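Local structure of fiber (Human adenovirus 35, 2QLK) at residues G60-V65 / I179-N184; Q73-K78 / C147-S152; L160-M165 / S201-S206. The protein forms the trimeric spikes of the virion that attach it to the host cell, its C-terminal knob domain, the part described here, binding the receptor CD46. All coordinates share one frame; numbering follows the deposited sequence.

Contact 1: residues G60-V65 / I179-N184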
# COMPACT_ATOMS: atom_id res chain seq x y z
N GLY A 60 7.50 -0.10 5.08
CA GLY A 60 7.35 -1.23 5.97
C GLY A 60 6.48 -2.39 5.54
O GLY A 60 5.61 -2.26 4.67
N TYR A 61 6.72 -3.52 6.18
CA TYR A 61 6.00 -4.75 5.92
C TYR A 61 5.81 -5.46 7.26
O TYR A 61 6.77 -5.68 8.03
CB TYR A 61 6.81 -5.58 4.93
CG TYR A 61 6.36 -6.98 4.64
CD1 TYR A 61 6.35 -7.95 5.65
CD2 TYR A 61 6.03 -7.36 3.35
CE1 TYR A 61 6.04 -9.28 5.37
CE2 TYR A 61 5.70 -8.70 3.06
CZ TYR A 61 5.71 -9.64 4.07
OH TYR A 61 5.44 -10.95 3.80
N VAL A 62 4.57 -5.83 7.56
CA VAL A 62 4.33 -6.48 8.81
C VAL A 62 3.32 -7.63 8.75
O VAL A 62 2.23 -7.49 8.19
CB VAL A 62 3.92 -5.42 9.90
CG1 VAL A 62 2.56 -4.78 9.57
CG2 VAL A 62 3.90 -6.08 11.30
N SER A 63 3.70 -8.77 9.30
CA SER A 63 2.80 -9.91 9.34
C SER A 63 3.08 -10.62 10.64
O SER A 63 4.20 -10.55 11.18
CB SER A 63 2.98 -10.88 8.15
OG SER A 63 4.22 -11.53 8.22
N LEU A 64 2.05 -11.29 11.15
CA LEU A 64 2.13 -11.98 12.41
C LEU A 64 1.70 -13.43 12.31
O LEU A 64 0.79 -13.76 11.57
CB LEU A 64 1.22 -11.24 13.40
CG LEU A 64 1.15 -11.67 14.86
CD1 LEU A 64 2.56 -11.74 15.48
CD2 LEU A 64 0.30 -10.66 15.61
N VAL A 65 2.39 -14.30 13.04
CA VAL A 65 2.04 -15.74 13.09
C VAL A 65 1.93 -16.15 14.59
O VAL A 65 2.80 -15.84 15.41
CB VAL A 65 3.10 -16.62 12.38
CG1 VAL A 65 2.79 -18.13 12.62
CG2 VAL A 65 3.11 -16.32 10.86
N ILE A 179 6.27 2.51 18.14
CA ILE A 179 5.52 1.97 17.03
C ILE A 179 4.65 0.90 17.67
O ILE A 179 5.17 -0.06 18.27
CB ILE A 179 6.43 1.30 15.99
CG1 ILE A 179 7.40 2.32 15.42
CG2 ILE A 179 5.56 0.67 14.88
CD1 ILE A 179 8.27 1.77 14.28
N GLN A 180 3.34 1.09 17.57
CA GLN A 180 2.36 0.17 18.12
C GLN A 180 1.50 -0.40 17.00
O GLN A 180 0.94 0.35 16.21
CB GLN A 180 1.45 0.86 19.12
CG GLN A 180 0.50 -0.10 19.80
CD GLN A 180 -0.45 0.58 20.79
OE1 GLN A 180 -1.49 1.13 20.42
NE2 GLN A 180 -0.08 0.55 22.06
N PHE A 181 1.38 -1.73 16.96
CA PHE A 181 0.57 -2.38 15.92
C PHE A 181 -0.65 -2.94 16.60
O PHE A 181 -0.54 -3.51 17.69
CB PHE A 181 1.33 -3.57 15.29
CG PHE A 181 2.56 -3.18 14.50
CD1 PHE A 181 2.45 -2.71 13.18
CD2 PHE A 181 3.82 -3.24 15.08
CE1 PHE A 181 3.59 -2.31 12.46
CE2 PHE A 181 4.96 -2.84 14.37
CZ PHE A 181 4.85 -2.37 13.06
N GLU A 182 -1.81 -2.80 15.97
CA GLU A 182 -2.99 -3.39 16.54
C GLU A 182 -3.89 -3.99 15.45
O GLU A 182 -4.21 -3.32 14.48
CB GLU A 182 -3.75 -2.37 17.38
CG GLU A 182 -4.92 -2.99 18.11
CD GLU A 182 -5.46 -2.09 19.21
OE1 GLU A 182 -4.77 -1.94 20.25
OE2 GLU A 182 -6.56 -1.52 19.02
N TRP A 183 -4.24 -5.27 15.61
CA TRP A 183 -5.13 -5.96 14.67
C TRP A 183 -6.45 -6.22 15.40
O TRP A 183 -6.45 -6.64 16.55
CB TRP A 183 -4.58 -7.31 14.24
CG TRP A 183 -3.36 -7.25 13.40
CD1 TRP A 183 -3.30 -7.32 12.04
CD2 TRP A 183 -2.01 -7.13 13.86
NE1 TRP A 183 -1.98 -7.27 11.61
CE2 TRP A 183 -1.17 -7.16 12.71
CE3 TRP A 183 -1.42 -7.01 15.13
CZ2 TRP A 183 0.23 -7.08 12.79
CZ3 TRP A 183 -0.03 -6.93 15.22
CH2 TRP A 183 0.78 -6.97 14.05
N ASN A 184 -7.55 -6.00 14.71
CA ASN A 184 -8.85 -6.19 15.31
C ASN A 184 -9.76 -7.01 14.40
O ASN A 184 -9.95 -6.69 13.21
CB ASN A 184 -9.49 -4.84 15.58
CG ASN A 184 -10.84 -4.96 16.25
OD1 ASN A 184 -10.93 -5.22 17.46
ND2 ASN A 184 -11.90 -4.79 15.47
O HOH W 1 -0.32 -7.91 8.91
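Methyl groups of Val-62 and Leu-64 sit on the rings of Phe-181 and Trp-183, and these contacts carry most of the meeting between 60-65 and 179-184. Two of them are CH-pi interactions of the same type. Val-62 CG2 stands over one face of Phe-181, 4.1 Å from the ring centroid and displaced somewhat toward the rim. Two residues on, and on the same side of the strand, Leu-64 repeats the pattern: its CD2 lies over the six-membered ring of Trp-183 with a tilt of 23° from the ring normal. Leu-64 reaches across because CG is anti to the backbone N (chi1 -176°), which carries the branch out over the indole.

Plain apolar packing fills in around these. The other methyl of Val-62, CG1, touches Phe-181 CE1 at 3.9 Å, while CG2 also meets the indole edge, lying 4.1 Å from Trp-183 CZ2. One valine is thus shared between two rings.

The polar component is a water bridge. The water donates to Val-62 O at 2.7 Å and accepts from Trp-183 NE1 at 3.2 Å, in the plane of the indole, so Trp-183 NE1, inside the sandwich, has a partner, and the water links it to the opposite backbone.

Outside the pair, Leu-47 touches both aliphatic residues, and Phe-205 packs against Val-62 and Phe-181. With strand segments 10.0 Å apart and inclined at 54°, this is face-to-face packing of two antiparallel sheets, the hydrophobic core of the beta-sandwich that forms the adenovirus fibre knob.

Contact 2: residues Q73-K78 / C147-S152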
# COMPACT_ATOMS: atom_id res chain seq x y z
N GLN A 73 -6.18 -19.73 19.18
CA GLN A 73 -7.55 -20.05 19.54
C GLN A 73 -8.34 -18.73 19.58
O GLN A 73 -9.56 -18.73 19.70
CB GLN A 73 -7.58 -20.75 20.90
CG GLN A 73 -8.92 -21.34 21.29
CD GLN A 73 -8.79 -22.46 22.32
OE1 GLN A 73 -8.10 -22.31 23.33
NE2 GLN A 73 -9.46 -23.58 22.06
N MET A 74 -7.62 -17.61 19.46
CA MET A 74 -8.29 -16.31 19.50
C MET A 74 -9.32 -16.15 18.37
O MET A 74 -10.32 -15.43 18.52
CB MET A 74 -7.27 -15.18 19.42
CG MET A 74 -6.39 -15.08 20.66
SD MET A 74 -5.24 -13.68 20.58
CE MET A 74 -6.46 -12.30 20.68
N PHE A 75 -9.09 -16.83 17.26
CA PHE A 75 -10.02 -16.72 16.14
C PHE A 75 -11.19 -17.71 16.18
O PHE A 75 -11.79 -18.00 15.14
CB PHE A 75 -9.26 -16.76 14.80
CG PHE A 75 -8.45 -15.49 14.52
CD1 PHE A 75 -8.53 -14.38 15.37
CD2 PHE A 75 -7.62 -15.39 13.39
CE1 PHE A 75 -7.80 -13.19 15.09
CE2 PHE A 75 -6.89 -14.21 13.11
CZ PHE A 75 -6.98 -13.11 13.96
N THR A 76 -11.50 -18.25 17.36
CA THR A 76 -12.67 -19.13 17.52
C THR A 76 -13.82 -18.22 18.00
O THR A 76 -14.98 -18.64 18.11
CB THR A 76 -12.46 -20.24 18.58
OG1 THR A 76 -12.08 -19.66 19.83
CG2 THR A 76 -11.40 -21.24 18.12
N GLN A 77 -13.50 -16.96 18.27
CA GLN A 77 -14.49 -15.98 18.71
C GLN A 77 -14.71 -14.97 17.58
O GLN A 77 -13.80 -14.73 16.79
CB GLN A 77 -14.00 -15.27 19.97
CG GLN A 77 -12.62 -14.67 19.81
CD GLN A 77 -11.82 -14.65 21.10
OE1 GLN A 77 -11.83 -15.62 21.85
NE2 GLN A 77 -11.11 -13.54 21.34
N LYS A 78 -15.89 -14.38 17.52
CA LYS A 78 -16.21 -13.42 16.47
C LYS A 78 -15.46 -12.10 16.63
O LYS A 78 -15.37 -11.30 15.69
CB LYS A 78 -17.71 -13.15 16.45
CG LYS A 78 -18.28 -12.77 17.81
CD LYS A 78 -19.71 -12.23 17.69
CE LYS A 78 -19.73 -10.85 17.02
NZ LYS A 78 -21.11 -10.29 16.91
N CYS A 147 -6.08 -5.85 6.60
CA CYS A 147 -5.31 -6.97 6.13
C CYS A 147 -6.25 -8.15 6.40
O CYS A 147 -7.37 -7.95 6.90
CB CYS A 147 -3.95 -7.14 6.82
SG CYS A 147 -3.98 -7.35 8.56
N TYR A 148 -5.81 -9.35 6.09
CA TYR A 148 -6.70 -10.49 6.20
C TYR A 148 -6.24 -11.74 6.89
O TYR A 148 -5.05 -12.02 7.01
CB TYR A 148 -7.17 -10.90 4.79
CG TYR A 148 -7.73 -9.77 3.96
CD1 TYR A 148 -6.88 -8.81 3.40
CD2 TYR A 148 -9.12 -9.60 3.84
CE1 TYR A 148 -7.39 -7.71 2.74
CE2 TYR A 148 -9.64 -8.50 3.19
CZ TYR A 148 -8.78 -7.56 2.65
OH TYR A 148 -9.29 -6.45 2.02
N TYR A 149 -7.22 -12.52 7.31
CA TYR A 149 -6.98 -13.81 7.93
C TYR A 149 -7.67 -14.82 7.00
O TYR A 149 -8.84 -14.66 6.65
CB TYR A 149 -7.62 -13.92 9.31
CG TYR A 149 -7.48 -15.31 9.87
CD1 TYR A 149 -6.22 -15.81 10.18
CD2 TYR A 149 -8.58 -16.15 10.05
CE1 TYR A 149 -6.04 -17.11 10.63
CE2 TYR A 149 -8.42 -17.48 10.52
CZ TYR A 149 -7.14 -17.94 10.81
OH TYR A 149 -6.93 -19.21 11.30
N MET A 150 -6.94 -15.86 6.63
CA MET A 150 -7.42 -16.94 5.78
C MET A 150 -7.77 -18.13 6.70
O MET A 150 -6.91 -18.65 7.42
CB MET A 150 -6.30 -17.32 4.80
CG MET A 150 -6.63 -18.36 3.75
SD MET A 150 -5.37 -18.34 2.44
CE MET A 150 -6.31 -17.62 1.14
N THR A 151 -9.03 -18.54 6.71
CA THR A 151 -9.45 -19.65 7.58
C THR A 151 -8.81 -20.95 7.15
O THR A 151 -8.52 -21.16 5.97
CB THR A 151 -10.97 -19.86 7.58
OG1 THR A 151 -11.36 -20.56 6.40
CG2 THR A 151 -11.67 -18.52 7.62
N SER A 152 -8.59 -21.81 8.14
CA SER A 152 -7.94 -23.09 7.95
C SER A 152 -8.80 -24.13 7.24
O SER A 152 -8.27 -25.10 6.72
CB SER A 152 -7.53 -23.64 9.31
OG SER A 152 -8.69 -23.93 10.07
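The ring of Phe-75 presents its edge to one face of Tyr-149, making a T-shaped (edge-to-face) aromatic pair. Phe-75 CD2 lies 3.3 Å above the tyrosine plane and close to its centre, whereas the neighbouring CE2 is over the side of the ring nearer the tyrosine backbone, 3.4 Å from Tyr-149 CD1. From the phenylalanine's standpoint, that same CD1 is at its edge and in its plane. The centroids are 4.6 Å apart and the planes meet at 72°, so the edge comes in a little tilted from upright. Weakly positive ring hydrogens of Phe-75 are thereby turned toward the pi cloud of Tyr-149, the usual electrostatic reason for this geometry.

With chi1 at 175° the tyrosine side chain swings away from its own N and out from strand 142-150 toward the loop, and Phe-75 comes from the other direction, so that the two side chains run past one another. At the far end of the ring, Tyr-149 OH is hydrogen-bonded to Glu-192 OE2, while OE1 of the same carboxylate is bonded to Ser-152 OG.

The loop is also braced within itself. Gln-73 O accepts from Thr-76 N at 3.1 Å and from Thr-76 OG1 at 2.7 Å, the hydroxyl lying in the carbonyl plane; the backbone bond closes a type I beta turn with Met-74 and Phe-75 at its corners, and the threonine hydroxyl reinforces it. Further apolar cover for Phe-75 comes from Pro-191, Leu-185 and Ala-80.

Here a loop passing from strand 57-66 in one sheet to strand 79-88 in the other meets the end of strand 142-150, outermost in its sheet within this chain: an edge-to-face aromatic pair that packs an inter-sheet loop onto one end of the knob's beta-sandwich.

Contact 3: residues L160-M165 / S201-S206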
# COMPACT_ATOMS: atom_id res chain seq x y z
N LEU A 160 -9.26 -7.86 8.69
CA LEU A 160 -8.76 -7.47 10.00
C LEU A 160 -8.45 -6.00 9.89
O LEU A 160 -7.80 -5.56 8.93
CB LEU A 160 -7.47 -8.23 10.36
CG LEU A 160 -7.56 -9.77 10.54
CD1 LEU A 160 -6.15 -10.36 10.87
CD2 LEU A 160 -8.54 -10.08 11.67
N ASN A 161 -8.95 -5.22 10.84
CA ASN A 161 -8.67 -3.80 10.82
C ASN A 161 -7.31 -3.71 11.43
O ASN A 161 -7.04 -4.38 12.43
CB ASN A 161 -9.66 -3.04 11.68
CG ASN A 161 -11.09 -3.29 11.26
OD1 ASN A 161 -11.52 -2.85 10.19
ND2 ASN A 161 -11.84 -4.01 12.08
N ILE A 162 -6.42 -2.93 10.83
CA ILE A 162 -5.10 -2.78 11.42
C ILE A 162 -4.79 -1.31 11.59
O ILE A 162 -5.08 -0.50 10.72
CB ILE A 162 -3.97 -3.45 10.59
CG1 ILE A 162 -2.62 -3.06 11.21
CG2 ILE A 162 -4.01 -3.01 9.10
CD1 ILE A 162 -1.52 -3.98 10.88
N SER A 163 -4.22 -0.98 12.73
CA SER A 163 -3.84 0.37 13.06
C SER A 163 -2.41 0.41 13.53
O SER A 163 -1.96 -0.45 14.30
CB SER A 163 -4.72 0.93 14.17
OG SER A 163 -6.01 1.27 13.68
N ILE A 164 -1.68 1.40 13.05
CA ILE A 164 -0.32 1.56 13.49
C ILE A 164 -0.25 2.94 14.10
O ILE A 164 -0.64 3.92 13.49
CB ILE A 164 0.65 1.46 12.33
CG1 ILE A 164 0.45 0.11 11.63
CG2 ILE A 164 2.08 1.69 12.84
CD1 ILE A 164 1.44 -0.16 10.50
N MET A 165 0.20 3.01 15.35
CA MET A 165 0.30 4.29 16.02
C MET A 165 1.75 4.64 16.19
O MET A 165 2.55 3.83 16.72
CB MET A 165 -0.40 4.23 17.38
CG MET A 165 -0.50 5.58 18.06
SD MET A 165 -1.15 5.47 19.74
CE MET A 165 0.36 5.83 20.72
N SER A 201 -2.36 -11.64 7.08
CA SER A 201 -1.74 -11.39 5.79
C SER A 201 -0.94 -10.08 5.93
O SER A 201 -1.30 -9.18 6.71
CB SER A 201 -2.79 -11.28 4.66
OG SER A 201 -3.57 -10.10 4.74
N PRO A 202 0.14 -9.95 5.16
CA PRO A 202 1.03 -8.79 5.16
C PRO A 202 0.38 -7.42 4.91
O PRO A 202 -0.37 -7.23 3.95
CB PRO A 202 2.05 -9.12 4.06
CG PRO A 202 1.95 -10.60 3.90
CD PRO A 202 0.50 -10.90 4.10
N PHE A 203 0.69 -6.47 5.79
CA PHE A 203 0.19 -5.10 5.67
C PHE A 203 1.39 -4.21 5.32
O PHE A 203 2.42 -4.23 6.01
CB PHE A 203 -0.43 -4.61 6.98
CG PHE A 203 -0.97 -3.21 6.90
CD1 PHE A 203 -2.05 -2.89 6.06
CD2 PHE A 203 -0.35 -2.17 7.61
CE1 PHE A 203 -2.49 -1.54 5.92
CE2 PHE A 203 -0.79 -0.82 7.47
CZ PHE A 203 -1.85 -0.52 6.62
N PHE A 204 1.22 -3.41 4.26
CA PHE A 204 2.27 -2.52 3.80
C PHE A 204 1.99 -1.09 4.22
O PHE A 204 0.86 -0.62 4.15
CB PHE A 204 2.37 -2.58 2.29
CG PHE A 204 2.22 -3.94 1.74
CD1 PHE A 204 3.05 -4.96 2.14
CD2 PHE A 204 1.25 -4.21 0.79
CE1 PHE A 204 2.92 -6.21 1.62
CE2 PHE A 204 1.12 -5.46 0.26
CZ PHE A 204 1.96 -6.48 0.68
N PHE A 205 3.04 -0.38 4.62
CA PHE A 205 2.83 1.00 5.05
C PHE A 205 4.11 1.79 4.88
O PHE A 205 5.16 1.23 4.56
CB PHE A 205 2.44 1.04 6.53
CG PHE A 205 3.45 0.38 7.44
CD1 PHE A 205 3.50 -1.01 7.56
CD2 PHE A 205 4.36 1.14 8.18
CE1 PHE A 205 4.42 -1.63 8.39
CE2 PHE A 205 5.28 0.53 9.01
CZ PHE A 205 5.31 -0.87 9.12
N SER A 206 4.00 3.10 5.06
CA SER A 206 5.17 3.96 5.02
C SER A 206 4.95 5.05 6.07
O SER A 206 3.80 5.35 6.46
CB SER A 206 5.34 4.62 3.66
OG SER A 206 5.37 3.67 2.61
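Ile-162 and Ile-164 push methyl groups onto the flat sides of Phe-203 and Phe-205, convex methyls against flat ring faces. The branch methyl CG2 of Ile-162 stands over the centre of the Phe-203 ring, 3.7 Å from the centroid and only 13° off the normal. Its position between backbone N and carbonyl carbon turns this methyl to the ring, while CD1 at the end of the longer arm reaches the rim at Phe-203 CD2 (3.9 Å).

Ile-164 uses its other end. Its CD1 is centred over Phe-205, 3.7 Å from that centroid, the two side chains crossing at about a right angle. The same methyl abuts the edge of the neighbouring ring, 3.8 Å from Phe-203 CE2, and so wedges into the corner formed by the face of one phenylalanine and the edge of the other.

This is sheet-on-sheet packing in the beta-sandwich of the fibre knob, with strand segments 9.8 Å apart and inclined at 28°. Trp-183 and Phe-181 flank the isoleucines from the adjacent strand, and Val-62 also reaches Phe-203. On strand 203-208, the intervening Phe-204 points away from this core and packs on Phe-205 of a neighbouring subunit.

From the N terminus, strand 57-66 supplies the first half of contact 1, and the loop that follows gives 73-78 to contact 2. Contact 2 closes first, when the chain returns along strand 142-150; contact 3 then opens on strand 157-166. Strand 177-186 closes contact 1, and strand 203-208 closes contact 3. Contact 2 is therefore nested within the loop of contact 1, contacts 1 and 3 cross, and contacts 2 and 3 are in series. Contacts 1 and 3 join the two sheets side by side, their centres about 6 Å apart, whereas the centre of contact 2 lies about 15 Å from that of contact 1, tying an inter-sheet loop to strand 142-150.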